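Local structure of ATP-dependent zinc metalloprotease FtsH (Thermotoga maritima, 4M8A) at residues V23-I28 with R35-D40; L7-F12 with V46-A51. The protein probably acts as a processive, ATP-dependent zinc metallopeptidase on cytoplasmic and membrane proteins, with a role in membrane-protein quality control, this chain being its periplasmic domain. All coordinates share one frame; numbering follows the deposited sequence.

Overall arrangement
Both contacts belong to the small periplasmic domain of FtsH, and their centres lie about 13 Å apart on opposite sides of the chain's centre. Along the chain the order is 7-12, 23-28, 35-40 and 46-51, so the hairpin of contact 1 falls wholly between the two halves of contact 2. They share one mixed four-stranded sheet: contact 1 pairs strands 23-29 and 33-38, while contact 2 sets the start of helix 9-17 against the end of strand 43-47, the neighbour of 33-38. F12 joins them, its CD1 lying 3.6 Å from CG2 of V36. The domain recurs in a six-chain assembly, and residues of both contacts touch other subunits.

Contact 1 of 2, residues V23-I28 with R35-D40; sequences VSEVVI and RVYTKD
The antiparallel beta hairpin of strands 23-29 and 33-38 carries a classic beta bulge, in which S24 and E25 both face Y37. The evidence is at one acceptor: Y37 O takes S24 N at 2.8 Å and E25 N at 3.3 Å, both donors tilted to the same face of its carbonyl plane. The register moves by one residue there, from V23 opposite T38 to E25 opposite Y37. Within the bulge E25 O accepts from Y37 N at 2.8 Å; past it V26-V36 and V27-R35 continue the regular pairing, V27 N reaching R35 O at 2.8 Å, nearly straight at 176°. V26 and V36, a non-hydrogen-bonded pair, turn their side chains to the face covered by F12 of helix 9-17. The V23 and V36 side chains cross obliquely, CG1 to CG1 at 4.0 Å, with V23 CG1 anti to the backbone N (chi1 -178°). The other face carries E25, V27, R35 and Y37. E25 lies alongside Y37, and its OE2 is hydrogen-bonded to S69 of strand 67-71. On the same face V27 CG2 packs 3.8 Å from CE1 of Y37.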
loop_
_atom_site.group_PDB
_atom_site.type_symbol
_atom_site.label_atom_id
_atom_site.label_comp_id
_atom_site.label_asym_id
_atom_site.label_seq_id
_atom_site.Cartn_x
_atom_site.Cartn_y
_atom_site.Cartn_z
ATOM N N VAL B 23 12.497 -5.289 -9.540
ATOM C CA VAL B 23 11.456 -5.904 -10.384
ATOM C C VAL B 23 10.684 -4.877 -11.216
ATOM O O VAL B 23 10.081 -3.939 -10.671
ATOM C CB VAL B 23 10.453 -6.782 -9.598
ATOM C CG1 VAL B 23 9.431 -7.412 -10.552
ATOM C CG2 VAL B 23 11.189 -7.866 -8.803
ATOM N N SER B 24 10.685 -5.065 -12.537
ATOM C CA SER B 24 9.957 -4.151 -13.417
ATOM C C SER B 24 8.622 -4.711 -13.878
ATOM O O SER B 24 7.659 -3.964 -14.024
ATOM C CB SER B 24 10.803 -3.764 -14.626
ATOM O OG SER B 24 11.294 -4.911 -15.275
ATOM N N GLU B 25 8.557 -6.017 -14.110
ATOM C CA GLU B 25 7.357 -6.602 -14.695
ATOM C C GLU B 25 7.204 -8.040 -14.239
ATOM O O GLU B 25 8.192 -8.771 -14.112
ATOM C CB GLU B 25 7.384 -6.550 -16.242
ATOM C CG GLU B 25 6.118 -7.148 -16.872
ATOM C CD GLU B 25 6.030 -6.943 -18.359
ATOM O OE1 GLU B 25 7.062 -6.613 -18.964
ATOM O OE2 GLU B 25 4.921 -7.119 -18.919
ATOM N N VAL B 26 5.957 -8.434 -13.993
ATOM C CA VAL B 26 5.623 -9.822 -13.743
ATOM C C VAL B 26 4.539 -10.225 -14.720
ATOM O O VAL B 26 3.467 -9.621 -14.748
ATOM C CB VAL B 26 5.142 -10.043 -12.290
ATOM C CG1 VAL B 26 4.760 -11.492 -12.071
ATOM C CG2 VAL B 26 6.246 -9.619 -11.297
ATOM N N VAL B 27 4.844 -11.224 -15.544
ATOM C CA VAL B 27 3.858 -11.747 -16.480
ATOM C C VAL B 27 3.296 -13.019 -15.848
ATOM O O VAL B 27 4.037 -13.963 -15.552
ATOM C CB VAL B 27 4.463 -12.050 -17.883
ATOM C CG1 VAL B 27 3.425 -12.707 -18.807
ATOM C CG2 VAL B 27 5.026 -10.780 -18.507
ATOM N N ILE B 28 1.992 -13.017 -15.613
ATOM C CA ILE B 28 1.310 -14.139 -14.980
ATOM C C ILE B 28 0.705 -14.995 -16.095
ATOM O O ILE B 28 -0.340 -14.670 -16.678
ATOM C CB ILE B 28 0.238 -13.661 -13.987
ATOM C CG1 ILE B 28 0.858 -12.728 -12.933
ATOM C CG2 ILE B 28 -0.427 -14.853 -13.297
ATOM C CD1 ILE B 28 -0.171 -12.180 -11.912
ATOM N N ARG B 35 6.765 -15.010 -15.363
ATOM C CA ARG B 35 8.005 -14.515 -15.925
ATOM C C ARG B 35 8.269 -13.160 -15.308
ATOM O O ARG B 35 7.426 -12.255 -15.363
ATOM C CB ARG B 35 7.924 -14.420 -17.441
ATOM C CG ARG B 35 8.008 -15.757 -18.136
ATOM C CD ARG B 35 8.313 -15.548 -19.593
ATOM N NE ARG B 35 7.135 -15.753 -20.419
ATOM C CZ ARG B 35 6.418 -14.778 -20.959
ATOM N NH1 ARG B 35 6.751 -13.500 -20.774
ATOM N NH2 ARG B 35 5.371 -15.090 -21.700
ATOM N N VAL B 36 9.434 -13.041 -14.696
ATOM C CA VAL B 36 9.769 -11.886 -13.877
ATOM C C VAL B 36 10.930 -11.119 -14.515
ATOM O O VAL B 36 12.015 -11.651 -14.702
ATOM C CB VAL B 36 10.145 -12.325 -12.453
ATOM C CG1 VAL B 36 10.499 -11.124 -11.586
ATOM C CG2 VAL B 36 9.011 -13.148 -11.834
ATOM N N TYR B 37 10.678 -9.869 -14.860
ATOM C CA TYR B 37 11.662 -9.024 -15.517
ATOM C C TYR B 37 12.215 -8.009 -14.533
ATOM O O TYR B 37 11.476 -7.444 -13.736
ATOM C CB TYR B 37 11.022 -8.296 -16.702
ATOM C CG TYR B 37 10.517 -9.214 -17.784
ATOM C CD1 TYR B 37 9.266 -9.836 -17.683
ATOM C CD2 TYR B 37 11.286 -9.466 -18.915
ATOM C CE1 TYR B 37 8.806 -10.680 -18.685
ATOM C CE2 TYR B 37 10.835 -10.306 -19.917
ATOM C CZ TYR B 37 9.600 -10.917 -19.797
ATOM O OH TYR B 37 9.160 -11.770 -20.797
ATOM N N THR B 38 13.512 -7.762 -14.613
ATOM C CA THR B 38 14.166 -6.815 -13.737
ATOM C C THR B 38 14.594 -5.560 -14.481
ATOM O O THR B 38 14.775 -5.568 -15.707
ATOM C CB THR B 38 15.399 -7.414 -13.065
ATOM O OG1 THR B 38 16.353 -7.775 -14.069
ATOM C CG2 THR B 38 15.029 -8.632 -12.253
ATOM N N LYS B 39 14.774 -4.485 -13.724
ATOM C CA LYS B 39 15.181 -3.209 -14.295
ATOM C C LYS B 39 16.569 -3.274 -14.905
ATOM O O LYS B 39 16.894 -2.461 -15.774
ATOM C CB LYS B 39 15.116 -2.110 -13.238
ATOM C CG LYS B 39 13.704 -1.873 -12.728
ATOM C CD LYS B 39 13.618 -0.694 -11.773
ATOM C CE LYS B 39 12.190 -0.540 -11.253
ATOM N NZ LYS B 39 12.081 0.516 -10.201
ATOM N N ASP B 40 17.387 -4.227 -14.452
ATOM C CA ASP B 40 18.726 -4.402 -15.013
ATOM C C ASP B 40 18.780 -5.334 -16.229
ATOM O O ASP B 40 19.867 -5.687 -16.698
ATOM C CB ASP B 40 19.748 -4.812 -13.942
ATOM C CG ASP B 40 19.481 -6.182 -13.327
ATOM O OD1 ASP B 40 18.566 -6.912 -13.761
ATOM O OD2 ASP B 40 20.229 -6.540 -12.391
#

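Contact 2 of 2, residues L7-F12 with V46-A51; sequences LSYTSF and VDAPWA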
loop_
_atom_site.group_PDB
_atom_site.type_symbol
_atom_site.label_atom_id
_atom_site.label_comp_id
_atom_site.label_asym_id
_atom_site.label_seq_id
_atom_site.Cartn_x
_atom_site.Cartn_y
_atom_site.Cartn_z
ATOM N N LEU B 7 13.950 -19.280 -10.832
ATOM C CA LEU B 7 13.922 -18.497 -9.607
ATOM C C LEU B 7 12.862 -19.096 -8.681
ATOM O O LEU B 7 11.736 -19.354 -9.104
ATOM C CB LEU B 7 13.576 -17.046 -9.958
ATOM C CG LEU B 7 13.451 -16.013 -8.847
ATOM C CD1 LEU B 7 14.808 -15.767 -8.225
ATOM C CD2 LEU B 7 12.887 -14.719 -9.417
ATOM N N SER B 8 13.209 -19.338 -7.426
ATOM C CA SER B 8 12.234 -19.905 -6.496
ATOM C C SER B 8 11.169 -18.861 -6.159
ATOM O O SER B 8 11.404 -17.649 -6.278
ATOM C CB SER B 8 12.917 -20.402 -5.205
ATOM O OG SER B 8 13.310 -19.308 -4.385
ATOM N N TYR B 9 10.005 -19.326 -5.721
ATOM C CA TYR B 9 8.969 -18.414 -5.267
ATOM C C TYR B 9 9.470 -17.545 -4.108
ATOM O O TYR B 9 9.238 -16.335 -4.081
ATOM C CB TYR B 9 7.664 -19.157 -4.918
ATOM C CG TYR B 9 6.553 -18.190 -4.593
ATOM C CD1 TYR B 9 5.939 -17.443 -5.595
ATOM C CD2 TYR B 9 6.148 -17.985 -3.288
ATOM C CE1 TYR B 9 4.945 -16.541 -5.300
ATOM C CE2 TYR B 9 5.140 -17.070 -2.985
ATOM C CZ TYR B 9 4.550 -16.354 -3.998
ATOM O OH TYR B 9 3.565 -15.426 -3.727
ATOM N N THR B 10 10.184 -18.144 -3.159
ATOM C CA THR B 10 10.706 -17.372 -2.035
ATOM C C THR B 10 11.636 -16.253 -2.499
ATOM O O THR B 10 11.533 -15.115 -2.035
ATOM C CB THR B 10 11.439 -18.284 -1.052
ATOM O OG1 THR B 10 10.528 -19.293 -0.620
ATOM C CG2 THR B 10 11.909 -17.509 0.170
ATOM N N SER B 11 12.530 -16.576 -3.429
ATOM C CA SER B 11 13.472 -15.587 -3.938
ATOM C C SER B 11 12.750 -14.493 -4.727
ATOM O O SER B 11 13.152 -13.331 -4.683
ATOM C CB SER B 11 14.565 -16.242 -4.783
ATOM O OG SER B 11 15.479 -16.982 -3.979
ATOM N N PHE B 12 11.678 -14.866 -5.418
ATOM C CA PHE B 12 10.840 -13.906 -6.133
ATOM C C PHE B 12 10.224 -12.911 -5.159
ATOM O O PHE B 12 10.296 -11.700 -5.370
ATOM C CB PHE B 12 9.737 -14.642 -6.900
ATOM C CG PHE B 12 8.602 -13.755 -7.350
ATOM C CD1 PHE B 12 8.813 -12.728 -8.257
ATOM C CD2 PHE B 12 7.316 -13.968 -6.869
ATOM C CE1 PHE B 12 7.760 -11.912 -8.666
ATOM C CE2 PHE B 12 6.261 -13.168 -7.276
ATOM C CZ PHE B 12 6.479 -12.138 -8.181
ATOM N N VAL B 46 9.456 -18.367 -12.701
ATOM C CA VAL B 46 9.034 -18.839 -11.395
ATOM C C VAL B 46 7.836 -19.773 -11.581
ATOM O O VAL B 46 6.763 -19.351 -12.036
ATOM C CB VAL B 46 8.609 -17.673 -10.468
ATOM C CG1 VAL B 46 8.244 -18.209 -9.076
ATOM C CG2 VAL B 46 9.704 -16.623 -10.376
ATOM N N ASP B 47 8.011 -21.039 -11.220
ATOM C CA ASP B 47 6.927 -22.010 -11.328
ATOM C C ASP B 47 6.078 -21.895 -10.072
ATOM O O ASP B 47 6.478 -22.359 -9.004
ATOM C CB ASP B 47 7.505 -23.421 -11.479
ATOM C CG ASP B 47 6.443 -24.471 -11.797
ATOM O OD1 ASP B 47 5.247 -24.270 -11.470
ATOM O OD2 ASP B 47 6.811 -25.514 -12.374
ATOM N N ALA B 48 4.922 -21.246 -10.187
ATOM C CA ALA B 48 4.115 -20.917 -9.007
ATOM C C ALA B 48 2.633 -20.831 -9.354
ATOM O O ALA B 48 2.072 -19.735 -9.391
ATOM C CB ALA B 48 4.581 -19.593 -8.385
ATOM N N PRO B 49 1.988 -21.989 -9.591
ATOM C CA PRO B 49 0.573 -21.978 -9.991
ATOM C C PRO B 49 -0.357 -21.348 -8.947
ATOM O O PRO B 49 -1.443 -20.898 -9.313
ATOM C CB PRO B 49 0.238 -23.464 -10.166
ATOM C CG PRO B 49 1.558 -24.134 -10.414
ATOM C CD PRO B 49 2.580 -23.337 -9.663
ATOM N N TRP B 50 0.068 -21.309 -7.686
ATOM C CA TRP B 50 -0.735 -20.726 -6.609
ATOM C C TRP B 50 -0.830 -19.208 -6.702
ATOM O O TRP B 50 -1.734 -18.608 -6.141
ATOM C CB TRP B 50 -0.157 -21.098 -5.244
ATOM C CG TRP B 50 1.312 -20.804 -5.117
ATOM C CD1 TRP B 50 1.883 -19.645 -4.683
ATOM C CD2 TRP B 50 2.390 -21.697 -5.420
ATOM N NE1 TRP B 50 3.255 -19.756 -4.699
ATOM C CE2 TRP B 50 3.593 -21.008 -5.150
ATOM C CE3 TRP B 50 2.459 -23.005 -5.912
ATOM C CZ2 TRP B 50 4.852 -21.586 -5.344
ATOM C CZ3 TRP B 50 3.713 -23.586 -6.099
ATOM C CH2 TRP B 50 4.890 -22.876 -5.814
ATOM N N ALA B 51 0.114 -18.592 -7.404
ATOM C CA ALA B 51 0.207 -17.146 -7.419
ATOM C C ALA B 51 -0.843 -16.495 -8.308
ATOM O O ALA B 51 -1.177 -15.338 -8.112
ATOM C CB ALA B 51 1.598 -16.736 -7.872
HETATM O O HOH W 1 8.639 -21.514 -7.554
#
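One face of the Y9 ring receives the edge of W50: NE1 stands 3.4 Å above the ring plane, over its centre, and the two planes meet at 81°, a T-shaped stack. V46 CG1 lies at the edge of the Y9 ring, near its plane. The indole has Y9 CB in plane at its own edge, 3.7 Å from CZ2, and A48 CA over one face. A48 CB touches Y9 CD1 at 3.8 Å, and A51 CB lies 4.2 Å from Y9 CE1. An alanine in place of Y9 would probably leave W50 NE1 without its aromatic face and open a gap beside A48 and A51. V46 CG2 meets L7 CD2 at 3.8 Å and F12 CB at 4.0 Å. S8 is the N-cap of helix 9-17, its OG accepting from S11 N at 3.0 Å. A water donates to D47 O and accepts weakly from Y9 N, bridging the segments. The helix start thus packs on the end of strand 43-47 and residues 48-51 after it, with V36 of strand 33-38 beside V46, L57 of helix 55-63 against Y9 and A51, and I58 of a neighbouring subunit on W50.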